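Local coordinates for isomaltodextranase (Arthrobacter globiformis, PDB 5AWO), which hydrolyses (1->6)-alpha-D-glucosidic linkages in polysaccharides, releasing isomaltose units one after another from the non-reducing chain ends, at residues I266-D271 with N291-F296; G298-S303 with R391-W396; I312-F317 with G340-I345; D316-S321 with K330-L335; W205-R210 with H249-G254. All coordinates share one frame; numbering follows the deposited sequence. Where two conformers were deposited one is given.

Interaction 1: I266-D271 with N291-F296; sequences INADAD and NWANPF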
# COMPACT_ATOMS: atom_id res chain seq x y z
N ILE A 266 6.83 5.08 -1.59
CA ILE A 266 6.64 5.87 -2.80
C ILE A 266 7.31 7.24 -2.77
O ILE A 266 7.10 8.04 -3.68
CB ILE A 266 5.15 5.94 -3.16
CG1 ILE A 266 4.26 6.49 -2.03
CG2 ILE A 266 4.67 4.57 -3.61
CD1 ILE A 266 4.62 7.84 -1.47
N ASN A 267 8.16 7.47 -1.78
CA ASN A 267 8.81 8.76 -1.56
C ASN A 267 10.20 8.61 -1.02
O ASN A 267 10.52 7.55 -0.48
CB ASN A 267 7.99 9.67 -0.64
CG ASN A 267 7.75 9.07 0.76
OD1 ASN A 267 7.66 7.84 0.94
ND2 ASN A 267 7.53 9.95 1.73
N ALA A 268 11.00 9.66 -1.12
CA ALA A 268 12.24 9.76 -0.38
C ALA A 268 11.97 9.75 1.13
O ALA A 268 10.86 10.09 1.57
CB ALA A 268 12.94 11.06 -0.77
N ASP A 269 12.97 9.38 1.92
CA ASP A 269 12.79 9.29 3.36
C ASP A 269 12.22 10.59 3.95
O ASP A 269 12.56 11.68 3.52
CB ASP A 269 14.13 9.05 4.07
CG ASP A 269 14.75 7.68 3.79
OD1 ASP A 269 14.25 6.88 2.98
OD2 ASP A 269 15.82 7.41 4.40
N ALA A 270 11.43 10.46 5.01
CA ALA A 270 10.90 11.64 5.69
C ALA A 270 12.01 12.61 6.13
O ALA A 270 11.80 13.83 6.12
CB ALA A 270 10.04 11.23 6.88
N ASP A 271 13.16 12.10 6.54
CA ASP A 271 14.33 12.94 6.85
C ASP A 271 13.91 13.97 7.91
O ASP A 271 13.22 13.60 8.88
CB ASP A 271 14.88 13.51 5.52
CG ASP A 271 16.28 14.13 5.60
OD1 ASP A 271 16.35 15.33 5.94
OD2 ASP A 271 17.30 13.48 5.25
N ASN A 291 11.32 6.82 -7.30
CA ASN A 291 10.96 7.39 -8.61
C ASN A 291 10.53 8.84 -8.43
O ASN A 291 10.91 9.72 -9.21
CB ASN A 291 9.89 6.57 -9.30
CG ASN A 291 10.32 5.15 -9.52
OD1 ASN A 291 11.17 4.88 -10.41
ND2 ASN A 291 9.81 4.26 -8.71
N TRP A 292 9.67 9.05 -7.44
CA TRP A 292 9.28 10.41 -7.03
C TRP A 292 9.80 10.71 -5.63
O TRP A 292 9.85 9.83 -4.76
CB TRP A 292 7.76 10.56 -7.07
CG TRP A 292 7.17 10.58 -8.45
CD1 TRP A 292 7.08 11.65 -9.29
CD2 TRP A 292 6.58 9.48 -9.15
NE1 TRP A 292 6.47 11.30 -10.46
CE2 TRP A 292 6.17 9.96 -10.42
CE3 TRP A 292 6.38 8.13 -8.86
CZ2 TRP A 292 5.55 9.14 -11.36
CZ3 TRP A 292 5.78 7.31 -9.81
CH2 TRP A 292 5.38 7.81 -11.04
N ALA A 293 10.19 11.97 -5.39
CA ALA A 293 10.79 12.33 -4.11
C ALA A 293 9.77 12.61 -3.02
O ALA A 293 9.93 12.16 -1.90
CB ALA A 293 11.71 13.54 -4.26
N ASN A 294 8.73 13.38 -3.33
CA ASN A 294 7.74 13.76 -2.33
C ASN A 294 6.51 12.88 -2.47
O ASN A 294 6.21 12.37 -3.57
CB ASN A 294 7.39 15.27 -2.40
CG ASN A 294 6.71 15.66 -3.68
OD1 ASN A 294 7.34 16.26 -4.60
ND2 ASN A 294 5.47 15.34 -3.80
N PRO A 295 5.79 12.65 -1.36
CA PRO A 295 4.65 11.71 -1.40
C PRO A 295 3.43 12.23 -2.14
O PRO A 295 2.65 11.41 -2.65
CB PRO A 295 4.39 11.40 0.07
CG PRO A 295 4.93 12.61 0.81
CD PRO A 295 6.17 12.98 0.03
N PHE A 296 3.24 13.55 -2.27
CA PHE A 296 2.16 13.98 -3.14
C PHE A 296 2.36 13.37 -4.52
O PHE A 296 1.42 12.81 -5.10
CB PHE A 296 2.06 15.50 -3.24
CG PHE A 296 1.24 16.14 -2.16
CD1 PHE A 296 -0.16 16.08 -2.23
CD2 PHE A 296 1.81 16.83 -1.12
CE1 PHE A 296 -0.93 16.68 -1.25
CE2 PHE A 296 1.05 17.44 -0.15
CZ PHE A 296 -0.34 17.37 -0.22
O HOH W 1 8.26 6.91 -6.05
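In the (beta/alpha)8 barrel of this family 27 glycoside hydrolase, segment 266-271 is the loop that leaves the C-terminal end of strand 263-265, and residues 291-296 lead into helix 295-302, with Asn-294 at the N-cap position. Backbone polarity provides the direct tie. Ala-268 N donates to Ala-293 O over 2.8 Å with 147° at the hydrogen, approaching from above the carbonyl plane instead of along a lone pair. A second tie is relayed: one water, 2.9 Å from both Ile-266 O and Trp-292 N, donates to the former and accepts from the latter. Between these two links a weaker CA-H...O contact spans 3.5 Å from Asn-267 CA to Trp-292 O, nearly straight at 157°.

Apolar packing centres on the ring of Pro-295. Ile-266 carries CG1 in the crowded position between backbone N and carbonyl carbon (chi1 56°), and its CD1 comes to 3.9 Å from Pro-295 CB, the two side chains crossing at about a right angle. Asn-267 crosses the same ring obliquely, its ND2 lying 3.7 Å from Pro-295 CD. That contact is mere packing, because the amide nitrogen is hydrogen-bonded to Gly-315 O and so ties this loop to the one following the next barrel strand. The side chain of Asn-267 is about 10 Å from that of Asp-201, the probable nucleophile. The carbonyl that receives the Ala-268 bond is also flanked by carbon: Asn-267 CB and Ala-268 CB each sit 3.4 Å from Ala-293 O.

Interaction 2: G298-S303 with R391-W396; sequences GFTGWS and RDTERW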
# COMPACT_ATOMS: atom_id res chain seq x y z
N GLY A 298 4.56 10.85 -5.37
CA GLY A 298 4.70 9.41 -5.35
C GLY A 298 3.38 8.66 -5.19
O GLY A 298 3.15 7.62 -5.84
N PHE A 299 2.52 9.11 -4.29
CA PHE A 299 1.21 8.49 -4.15
C PHE A 299 0.46 8.64 -5.47
O PHE A 299 -0.16 7.67 -5.95
CB PHE A 299 0.38 9.17 -3.06
CG PHE A 299 0.73 8.78 -1.63
CD1 PHE A 299 0.89 7.45 -1.24
CD2 PHE A 299 0.81 9.76 -0.65
CE1 PHE A 299 1.13 7.12 0.09
CE2 PHE A 299 1.06 9.43 0.67
CZ PHE A 299 1.21 8.11 1.04
N THR A 300 0.48 9.84 -6.05
CA THR A 300 -0.22 10.08 -7.32
C THR A 300 0.32 9.17 -8.43
O THR A 300 -0.43 8.53 -9.18
CB THR A 300 -0.13 11.54 -7.71
OG1 THR A 300 -0.77 12.34 -6.70
CG2 THR A 300 -0.80 11.83 -9.04
N GLY A 301 1.63 9.10 -8.52
CA GLY A 301 2.33 8.36 -9.59
C GLY A 301 2.24 6.86 -9.52
O GLY A 301 2.27 6.21 -10.57
N TRP A 302 2.09 6.30 -8.31
CA TRP A 302 1.99 4.85 -8.13
C TRP A 302 0.55 4.42 -7.88
O TRP A 302 0.31 3.23 -7.66
CB TRP A 302 2.93 4.40 -6.98
CG TRP A 302 4.34 4.27 -7.43
CD1 TRP A 302 5.42 5.00 -7.04
CD2 TRP A 302 4.83 3.32 -8.39
NE1 TRP A 302 6.54 4.56 -7.68
CE2 TRP A 302 6.21 3.52 -8.52
CE3 TRP A 302 4.22 2.30 -9.15
CZ2 TRP A 302 6.99 2.78 -9.40
CZ3 TRP A 302 4.98 1.55 -9.98
CH2 TRP A 302 6.36 1.78 -10.12
N SER A 303 -0.41 5.35 -7.96
CA SER A 303 -1.78 5.04 -7.63
C SER A 303 -2.42 3.96 -8.50
O SER A 303 -3.33 3.28 -8.04
CB SER A 303 -2.66 6.30 -7.64
OG SER A 303 -2.72 6.92 -8.91
N ARG A 391 -2.69 13.13 -13.92
CA ARG A 391 -3.37 12.87 -12.66
C ARG A 391 -3.21 14.11 -11.78
O ARG A 391 -2.24 14.84 -11.91
CB ARG A 391 -2.80 11.63 -11.94
CG ARG A 391 -2.76 10.37 -12.80
CD ARG A 391 -1.99 9.25 -12.13
NE ARG A 391 -1.72 8.18 -13.09
CZ ARG A 391 -1.01 7.10 -12.85
NH1 ARG A 391 -0.43 6.91 -11.67
NH2 ARG A 391 -0.87 6.18 -13.81
N ASP A 392 -4.21 14.34 -10.92
CA ASP A 392 -4.24 15.55 -10.08
C ASP A 392 -3.77 15.20 -8.67
O ASP A 392 -4.50 14.58 -7.91
CB ASP A 392 -5.65 16.11 -10.06
CG ASP A 392 -5.72 17.51 -9.52
OD1 ASP A 392 -4.84 17.89 -8.69
OD2 ASP A 392 -6.65 18.26 -9.91
N THR A 393 -2.58 15.68 -8.32
CA THR A 393 -2.02 15.43 -6.99
C THR A 393 -2.84 16.05 -5.85
O THR A 393 -2.66 15.64 -4.71
CB THR A 393 -0.57 15.96 -6.83
OG1 THR A 393 -0.55 17.39 -6.91
CG2 THR A 393 0.36 15.35 -7.86
N GLU A 394 -3.72 17.01 -6.15
CA GLU A 394 -4.38 17.81 -5.15
C GLU A 394 -5.85 17.47 -4.90
O GLU A 394 -6.49 18.09 -4.08
CB GLU A 394 -4.25 19.28 -5.51
CG GLU A 394 -2.82 19.78 -5.44
CD GLU A 394 -2.72 21.21 -5.88
OE1 GLU A 394 -3.04 21.53 -7.05
OE2 GLU A 394 -2.32 22.06 -5.03
N ARG A 395 -6.40 16.50 -5.64
CA ARG A 395 -7.79 16.08 -5.44
C ARG A 395 -7.85 14.56 -5.47
O ARG A 395 -7.49 13.94 -6.51
CB ARG A 395 -8.69 16.67 -6.53
CG ARG A 395 -8.76 18.19 -6.46
CD ARG A 395 -9.75 18.78 -7.46
NE ARG A 395 -9.22 18.64 -8.80
CZ ARG A 395 -9.94 18.64 -9.93
NH1 ARG A 395 -11.27 18.78 -9.92
NH2 ARG A 395 -9.30 18.52 -11.08
N TRP A 396 -8.32 13.99 -4.38
CA TRP A 396 -8.31 12.53 -4.15
C TRP A 396 -9.69 12.03 -3.76
O TRP A 396 -10.42 12.73 -3.06
CB TRP A 396 -7.34 12.20 -3.00
CG TRP A 396 -5.91 12.28 -3.41
CD1 TRP A 396 -5.17 13.40 -3.65
CD2 TRP A 396 -5.05 11.17 -3.66
NE1 TRP A 396 -3.90 13.05 -4.05
CE2 TRP A 396 -3.81 11.68 -4.09
CE3 TRP A 396 -5.23 9.79 -3.61
CZ2 TRP A 396 -2.75 10.85 -4.43
CZ3 TRP A 396 -4.18 8.97 -3.94
CH2 TRP A 396 -2.95 9.50 -4.35
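Arg-391 and Thr-300 slide past each other in opposite directions, and this antiparallel run of side chains sets up the contact. Extended from CG to NE, Arg-391 passes its CB 3.5 Å from Thr-300 CG2 and delivers NH1 to the last turn of helix 295-302. There Arg-391 NH1 bonds Thr-300 O at 3.0 Å and 162°, with the acceptor in the guanidinium plane and the donor on a carbonyl lone pair. The link from NH1 to Gly-301 O is weak, bent to 121°, and His-304 ND1 is a further partner. Thr-300 O is gripped twice, since Ser-303 OG also donates to it, 2.8 Å away and from above the carbonyl plane. A cation at this helix end probably gains from the partial negative charge of the carbonyls.

Thr-300 meets Thr-393 at about a right angle, its OG1 lying 3.4 Å from Thr-393 CG2; the Thr-300 hydroxyl is hydrogen-bonded to Phe-296 O. Trp-396 crosses Thr-300 obliquely, its CZ2 3.4 Å from Thr-300 OG1, and sets CH2 3.6 Å from Phe-299 CB. Its rotation is held by Trp-396 NE1, which donates to Thr-393 O at 2.9 Å from well above that carbonyl's plane.

Residues 392-395 form a type I turn, with an Asx turn at Asp-392, whose OD2 is gripped side-on by Arg-395 NE and NH2. A corner of the C-terminal beta domain thus seats on a barrel helix, the two-domain union found in family 27 glycosidases.

Interaction 3: I312-F317 with G340-I345; sequences ILDGDF and GSPLAI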
# COMPACT_ATOMS: atom_id res chain seq x y z
N ILE A 312 -0.41 -1.60 -1.10
CA ILE A 312 -0.60 -0.43 -0.24
C ILE A 312 0.59 0.52 -0.43
O ILE A 312 1.75 0.11 -0.34
CB ILE A 312 -0.77 -0.84 1.23
CG1 ILE A 312 -2.10 -1.57 1.43
CG2 ILE A 312 -0.72 0.38 2.16
CD1 ILE A 312 -2.22 -2.37 2.68
N LEU A 313 0.31 1.77 -0.78
CA LEU A 313 1.37 2.77 -0.95
C LEU A 313 1.77 3.39 0.38
O LEU A 313 0.93 3.77 1.18
CB LEU A 313 0.92 3.83 -1.95
CG LEU A 313 0.38 3.32 -3.28
CD1 LEU A 313 0.08 4.48 -4.23
CD2 LEU A 313 1.31 2.32 -3.96
N ASP A 314 3.08 3.45 0.60
CA ASP A 314 3.66 3.84 1.87
C ASP A 314 4.32 5.20 1.75
O ASP A 314 5.33 5.32 1.08
CB ASP A 314 4.65 2.74 2.28
CG ASP A 314 5.44 3.03 3.56
OD1 ASP A 314 5.17 4.01 4.26
OD2 ASP A 314 6.35 2.21 3.86
N GLY A 315 3.73 6.20 2.40
CA GLY A 315 4.28 7.55 2.44
C GLY A 315 5.25 7.82 3.55
O GLY A 315 5.57 8.98 3.82
N ASP A 316 5.74 6.77 4.21
CA ASP A 316 6.80 6.85 5.21
C ASP A 316 6.29 7.36 6.54
O ASP A 316 5.20 6.94 6.97
CB ASP A 316 8.07 7.56 4.70
CG ASP A 316 9.32 7.06 5.40
OD1 ASP A 316 9.45 5.83 5.57
OD2 ASP A 316 10.21 7.91 5.70
N PHE A 317 7.02 8.25 7.21
CA PHE A 317 6.74 8.59 8.59
C PHE A 317 6.22 9.99 8.74
O PHE A 317 6.66 10.90 8.02
CB PHE A 317 8.02 8.48 9.44
CG PHE A 317 8.66 7.14 9.36
CD1 PHE A 317 7.92 5.98 9.57
CD2 PHE A 317 10.00 7.01 9.11
CE1 PHE A 317 8.51 4.72 9.48
CE2 PHE A 317 10.61 5.75 9.04
CZ PHE A 317 9.86 4.61 9.21
N GLY A 340 -4.62 5.75 1.50
CA GLY A 340 -4.66 4.41 2.09
C GLY A 340 -3.36 3.95 2.67
O GLY A 340 -3.15 2.76 2.93
N SER A 341 -2.46 4.88 2.94
CA SER A 341 -1.14 4.55 3.43
C SER A 341 -1.18 4.05 4.85
O SER A 341 -2.08 4.37 5.61
CB SER A 341 -0.29 5.83 3.39
OG SER A 341 1.04 5.68 3.87
N PRO A 342 -0.12 3.33 5.27
CA PRO A 342 0.14 3.25 6.71
C PRO A 342 0.12 4.63 7.38
O PRO A 342 0.50 5.64 6.74
CB PRO A 342 1.56 2.69 6.78
CG PRO A 342 2.15 3.00 5.44
CD PRO A 342 1.01 2.80 4.49
N LEU A 343 -0.31 4.64 8.63
CA LEU A 343 -0.32 5.86 9.44
C LEU A 343 0.75 5.63 10.48
O LEU A 343 0.50 4.99 11.51
CB LEU A 343 -1.71 6.09 10.05
CG LEU A 343 -2.85 6.12 9.02
CD1 LEU A 343 -4.20 6.26 9.71
CD2 LEU A 343 -2.65 7.19 7.96
N ALA A 344 1.96 6.11 10.20
CA ALA A 344 3.15 5.81 10.96
C ALA A 344 3.63 7.07 11.67
O ALA A 344 4.24 7.97 11.05
CB ALA A 344 4.22 5.27 10.03
N ILE A 345 3.38 7.12 12.97
CA ILE A 345 3.83 8.24 13.80
C ILE A 345 5.31 8.05 14.10
O ILE A 345 5.71 6.96 14.52
CB ILE A 345 3.09 8.26 15.14
CG1 ILE A 345 1.59 8.42 14.95
CG2 ILE A 345 3.58 9.41 16.02
CD1 ILE A 345 0.78 8.16 16.20
O HOH W 2 2.47 7.55 7.72
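Ile-312 enters first, its CG2 anti to the backbone N and lodged 3.8 Å from Pro-342 CD and near Gly-340 O; its side chain is about 5 Å from that of Asp-262, the probable proton donor. Leu-313 contributes its carbonyl, whose O lies 3.2 Å from Ser-341 CA in a CA-H...O contact. Asp-314, with CG also anti to its own N, sets OD1 3.4 Å from Pro-342 CG while that oxygen accepts from Asp-316 N in an Asx turn; OD2 pairs with Arg-199. At Gly-315 comes the direct bond: its N-H points almost perfectly at Ser-341 OG, 3.1 Å from Gly-315 N at 178°, and OG passes its own proton to an in-plane lone pair of Pro-342 O. Strands 312-314 and 343-345 are the two ends of a beta-alpha-beta crossover through helix 326-339, neighbours in the parallel TIM barrel, yet here a serine hydroxyl and a water do the joining. The water lies 2.9 Å from Asp-316 O and is shared with Pro-342 O and Ala-344 N. The Asp-316 carboxylate instead bridges Arg-265 and Arg-199, with OD1 over one face of the Phe-317 ring. Phe-317 offers Ala-344 its edge, CD1 standing 3.8 Å from Ala-344 CB.

Interaction 4: D316-S321 with K330-L335; sequences DFMRAS and KTMMNL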
# COMPACT_ATOMS: atom_id res chain seq x y z
N ASP A 316 5.74 6.77 4.21
CA ASP A 316 6.80 6.85 5.21
C ASP A 316 6.29 7.36 6.54
O ASP A 316 5.20 6.94 6.97
CB ASP A 316 8.07 7.56 4.70
CG ASP A 316 9.32 7.06 5.40
OD1 ASP A 316 9.45 5.83 5.57
OD2 ASP A 316 10.21 7.91 5.70
N PHE A 317 7.02 8.25 7.21
CA PHE A 317 6.74 8.59 8.59
C PHE A 317 6.22 9.99 8.74
O PHE A 317 6.66 10.90 8.02
CB PHE A 317 8.02 8.48 9.44
CG PHE A 317 8.66 7.14 9.36
CD1 PHE A 317 7.92 5.98 9.57
CD2 PHE A 317 10.00 7.01 9.11
CE1 PHE A 317 8.51 4.72 9.48
CE2 PHE A 317 10.61 5.75 9.04
CZ PHE A 317 9.86 4.61 9.21
N MET A 318 5.22 10.13 9.61
CA MET A 318 4.67 11.43 9.98
C MET A 318 5.46 12.00 11.16
O MET A 318 5.55 11.38 12.21
CB MET A 318 3.18 11.32 10.31
CG MET A 318 2.36 10.95 9.10
SD MET A 318 0.59 10.94 9.41
CE MET A 318 0.44 9.41 10.31
N ARG A 319 6.00 13.20 10.95
CA ARG A 319 6.81 13.89 11.95
C ARG A 319 6.09 15.23 12.25
O ARG A 319 6.38 16.29 11.67
CB ARG A 319 8.24 14.08 11.47
CG ARG A 319 8.97 12.78 11.10
CD ARG A 319 10.48 12.98 10.97
NE ARG A 319 11.01 13.31 12.27
CZ ARG A 319 12.11 14.00 12.53
NH1 ARG A 319 12.97 14.35 11.58
NH2 ARG A 319 12.36 14.31 13.79
N ALA A 320 5.05 15.14 13.05
CA ALA A 320 4.11 16.30 13.17
C ALA A 320 4.81 17.57 13.61
O ALA A 320 4.51 18.67 13.10
CB ALA A 320 2.98 15.98 14.13
N SER A 321 5.72 17.46 14.56
CA SER A 321 6.43 18.62 15.14
C SER A 321 7.38 19.29 14.17
O SER A 321 7.87 20.39 14.42
CB SER A 321 7.25 18.20 16.36
OG SER A 321 8.44 17.54 15.95
N LYS A 330 -2.40 18.91 9.59
CA LYS A 330 -3.62 18.28 9.11
C LYS A 330 -3.44 17.78 7.66
O LYS A 330 -3.90 16.69 7.31
CB LYS A 330 -4.82 19.22 9.20
CG LYS A 330 -5.31 19.43 10.63
CD LYS A 330 -6.49 20.38 10.76
CE LYS A 330 -6.16 21.80 10.38
NZ LYS A 330 -7.35 22.65 10.67
N THR A 331 -2.77 18.56 6.84
CA THR A 331 -2.50 18.13 5.46
C THR A 331 -1.66 16.86 5.35
O THR A 331 -1.97 16.00 4.55
CB THR A 331 -1.90 19.30 4.66
OG1 THR A 331 -2.92 20.32 4.54
CG2 THR A 331 -1.41 18.85 3.29
N MET A 332 -0.62 16.78 6.15
CA MET A 332 0.19 15.57 6.27
C MET A 332 -0.71 14.35 6.52
O MET A 332 -0.65 13.35 5.80
CB MET A 332 1.21 15.77 7.42
CG MET A 332 2.02 14.55 7.78
SD MET A 332 2.79 14.71 9.39
CE MET A 332 1.36 14.56 10.42
N MET A 333 -1.52 14.45 7.58
CA MET A 333 -2.36 13.31 7.96
C MET A 333 -3.39 13.02 6.88
O MET A 333 -3.59 11.87 6.47
CB MET A 333 -3.05 13.63 9.28
CG MET A 333 -3.94 12.52 9.82
SD MET A 333 -2.95 11.07 10.28
CE MET A 333 -4.22 9.99 10.95
N ASN A 334 -4.00 14.06 6.32
CA ASN A 334 -5.04 13.88 5.32
C ASN A 334 -4.51 13.19 4.05
O ASN A 334 -5.21 12.37 3.42
CB ASN A 334 -5.67 15.22 4.94
CG ASN A 334 -6.58 15.79 6.00
OD1 ASN A 334 -7.04 15.08 6.90
ND2 ASN A 334 -6.84 17.10 5.91
N LEU A 335 -3.27 13.49 3.66
CA LEU A 335 -2.70 12.84 2.49
C LEU A 335 -2.49 11.35 2.73
O LEU A 335 -2.80 10.53 1.87
CB LEU A 335 -1.35 13.50 2.11
CG LEU A 335 -0.64 12.89 0.90
CD1 LEU A 335 -1.45 12.98 -0.39
CD2 LEU A 335 0.74 13.56 0.69
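Three methionines meet through differently placed bends: Met-318 and Met-332 both fold at chi3, in opposite senses, and Met-333 already at chi2. Met-318 has CG beside its backbone N, runs straight through chi2 and then turns at chi3 (-76°). Met-332 starts with CG anti to its N and stays extended until its own chi3 (71°), while Met-333 kinks earlier, at chi2 (66°). The hooked end of Met-332 therefore closes round the root of Met-318: Met-332 SD lies 3.5 Å from Met-318 CB, and Met-332 CE reaches 3.8 Å from Met-318 SD. Farther along, the kink in Met-333 presents sulfur to sulfur, Met-333 SD being 3.6 Å from Met-318 SD, with Met-318 CE close by. Both helix side chains cross Met-318 obliquely. Ala-320 adds a lighter touch, its CB 4.3 Å from Met-332 CE. The side-chain contacts are apolar; Arg-319 directs its side chain elsewhere and bonds Asp-271 O through NH1. Leu-343 of the next strand packs against both Met-318 and Met-333, so the sulfur cluster is part of a larger buried layer. A loop following strand 312-314 is thereby packed against helix 326-339, the helix it leads into, within one beta-alpha unit of the TIM barrel.

Interaction 5: W205-R210 with H249-G254; sequences WYEDGR and HMFQDG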
# COMPACT_ATOMS: atom_id res chain seq x y z
N TRP A 205 19.65 -1.26 -3.12
CA TRP A 205 21.09 -1.45 -2.94
C TRP A 205 21.50 -2.91 -3.11
O TRP A 205 22.52 -3.19 -3.76
CB TRP A 205 21.54 -0.91 -1.59
CG TRP A 205 21.45 0.58 -1.43
CD1 TRP A 205 20.66 1.45 -2.12
CD2 TRP A 205 22.21 1.38 -0.50
NE1 TRP A 205 20.88 2.73 -1.67
CE2 TRP A 205 21.82 2.72 -0.68
CE3 TRP A 205 23.19 1.09 0.46
CZ2 TRP A 205 22.37 3.77 0.07
CZ3 TRP A 205 23.75 2.13 1.20
CH2 TRP A 205 23.33 3.46 1.00
N TYR A 206 20.72 -3.84 -2.57
CA TYR A 206 20.90 -5.28 -2.93
C TYR A 206 20.80 -5.51 -4.45
O TYR A 206 21.67 -6.13 -5.06
CB TYR A 206 19.88 -6.15 -2.20
CG TYR A 206 19.92 -7.58 -2.68
CD1 TYR A 206 20.88 -8.46 -2.19
CD2 TYR A 206 19.03 -8.05 -3.64
CE1 TYR A 206 20.95 -9.75 -2.66
CE2 TYR A 206 19.11 -9.34 -4.11
CZ TYR A 206 20.08 -10.19 -3.61
OH TYR A 206 20.10 -11.48 -4.12
N GLU A 207 19.74 -5.02 -5.06
CA GLU A 207 19.42 -5.37 -6.46
C GLU A 207 20.50 -4.95 -7.45
O GLU A 207 21.00 -5.80 -8.23
CB GLU A 207 18.07 -4.79 -6.87
CG GLU A 207 17.67 -5.16 -8.30
CD GLU A 207 16.26 -4.81 -8.70
OE1 GLU A 207 15.61 -3.95 -8.05
OE2 GLU A 207 15.80 -5.38 -9.73
N ASP A 208 20.86 -3.67 -7.46
CA ASP A 208 21.89 -3.23 -8.41
C ASP A 208 23.05 -2.44 -7.81
O ASP A 208 23.91 -1.97 -8.54
CB ASP A 208 21.26 -2.55 -9.64
CG ASP A 208 20.74 -1.20 -9.34
OD1 ASP A 208 20.84 -0.78 -8.17
OD2 ASP A 208 20.23 -0.57 -10.30
N GLY A 209 23.13 -2.35 -6.50
CA GLY A 209 24.25 -1.69 -5.87
C GLY A 209 24.41 -0.21 -6.15
O GLY A 209 25.52 0.33 -5.95
N ARG A 210 23.32 0.43 -6.62
CA ARG A 210 23.32 1.82 -7.07
C ARG A 210 22.36 2.64 -6.23
O ARG A 210 21.29 2.16 -5.87
CB ARG A 210 22.91 1.92 -8.55
CG ARG A 210 23.90 1.33 -9.56
CD ARG A 210 23.49 1.59 -11.01
NE ARG A 210 24.39 0.94 -11.98
CZ ARG A 210 24.33 1.08 -13.32
NH1 ARG A 210 23.45 1.89 -13.90
NH2 ARG A 210 25.18 0.40 -14.09
N HIS A 249 13.60 -0.29 -6.18
CA HIS A 249 13.70 0.36 -7.49
C HIS A 249 12.38 0.40 -8.27
O HIS A 249 12.21 1.25 -9.13
CB HIS A 249 14.79 -0.28 -8.35
CG HIS A 249 16.17 0.25 -8.09
ND1 HIS A 249 16.45 1.59 -7.93
CD2 HIS A 249 17.37 -0.38 -8.07
CE1 HIS A 249 17.74 1.76 -7.79
NE2 HIS A 249 18.32 0.57 -7.85
N MET A 250 11.49 -0.56 -8.01
CA MET A 250 10.21 -0.67 -8.69
C MET A 250 10.33 -0.79 -10.20
O MET A 250 9.51 -0.27 -10.95
CB MET A 250 9.34 0.55 -8.35
CG MET A 250 9.07 0.74 -6.87
SD MET A 250 7.99 -0.53 -6.17
CE MET A 250 6.40 0.04 -6.78
N PHE A 251 11.36 -1.50 -10.67
CA PHE A 251 11.52 -1.67 -12.10
C PHE A 251 10.30 -2.39 -12.72
O PHE A 251 9.53 -3.08 -12.05
CB PHE A 251 12.81 -2.47 -12.39
CG PHE A 251 14.09 -1.77 -12.04
CD1 PHE A 251 14.31 -0.43 -12.36
CD2 PHE A 251 15.12 -2.47 -11.42
CE1 PHE A 251 15.52 0.19 -12.06
CE2 PHE A 251 16.32 -1.85 -11.11
CZ PHE A 251 16.52 -0.52 -11.43
N GLN A 252 10.13 -2.20 -14.02
CA GLN A 252 9.03 -2.81 -14.76
C GLN A 252 7.68 -2.52 -14.08
O GLN A 252 6.88 -3.42 -13.84
CB GLN A 252 9.24 -4.32 -14.90
CG GLN A 252 10.55 -4.73 -15.55
CD GLN A 252 10.61 -6.23 -15.76
OE1 GLN A 252 10.57 -7.00 -14.80
NE2 GLN A 252 10.67 -6.66 -17.02
N ASP A 253 7.46 -1.24 -13.78
CA ASP A 253 6.22 -0.77 -13.19
C ASP A 253 5.92 -1.52 -11.89
O ASP A 253 4.79 -1.90 -11.61
CB ASP A 253 5.08 -0.90 -14.20
CG ASP A 253 3.87 -0.03 -13.88
OD1 ASP A 253 3.97 0.92 -13.07
OD2 ASP A 253 2.80 -0.29 -14.47
N GLY A 254 6.95 -1.71 -11.09
CA GLY A 254 6.81 -2.35 -9.81
C GLY A 254 6.46 -3.84 -9.80
O GLY A 254 5.93 -4.33 -8.80
O HOH W 3 14.93 -2.73 -5.73
O HOH W 4 12.83 -3.36 -8.84
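On the C-terminal side of the barrel, helix 203-208 follows strand 197-200 and the stretch 249-254 follows strand 242-245, so two neighbouring beta-alpha loops meet here; His-249 is about 11 Å, side chain to side chain, from the probable nucleophile Asp-201. Asp-208 places CG in the crowded position between its backbone N and carbonyl carbon (chi1 73°). Asp-208 OD1 then accepts from His-249 NE2 at 2.9 Å and 147°, the oxygen lying close to the imidazole plane while the carboxylate is turned 70° against that ring. The same Asp-208 OD1 takes the N-H of Arg-210, its N 3.2 Å away, in an Asx turn, and both donors come from above the carboxylate plane. Glu-207, extended, reaches the backbone of 249-254 through water: one water donates to OE1 and accepts from His-249 N; a second lies between OE1 and Phe-251 N, from which it accepts. Glu-207 OE2 forms a salt bridge with Arg-223 and also lies 3.4 Å from CD2 at the edge of the Phe-251 ring, one face of which is covered by His-249 CB. With His-249 ND1 bonded to the backbone N of Trp-289, the imidazole is held at both nitrogens, consistent with a neutral ring protonated on NE2, although the nearby carboxylates would tend to raise its pKa.

How the interactions relate
Interaction 5 closes first along the chain, interaction 1 next, and interactions 3 and 4 are nested inside the loop that interaction 2 closes. Helix 295-302 serves both interactions 1 and 2, whose centres are about 13 Å apart, so a loop following one barrel strand and the C-terminal beta domain contact the same helix. Interactions 3 and 4, centres about 9 Å apart, share Asp-316 and Phe-317 and belong to one strand-helix-strand unit, joined further by Met-318 N bonding Ala-344 O. Interaction 5, its centre about 27 Å from that of interaction 4, does not touch it but reaches interaction 2, where Trp-302 packs on Met-250 and Asp-253. Together they span the barrel from its active-site side to its domain interface.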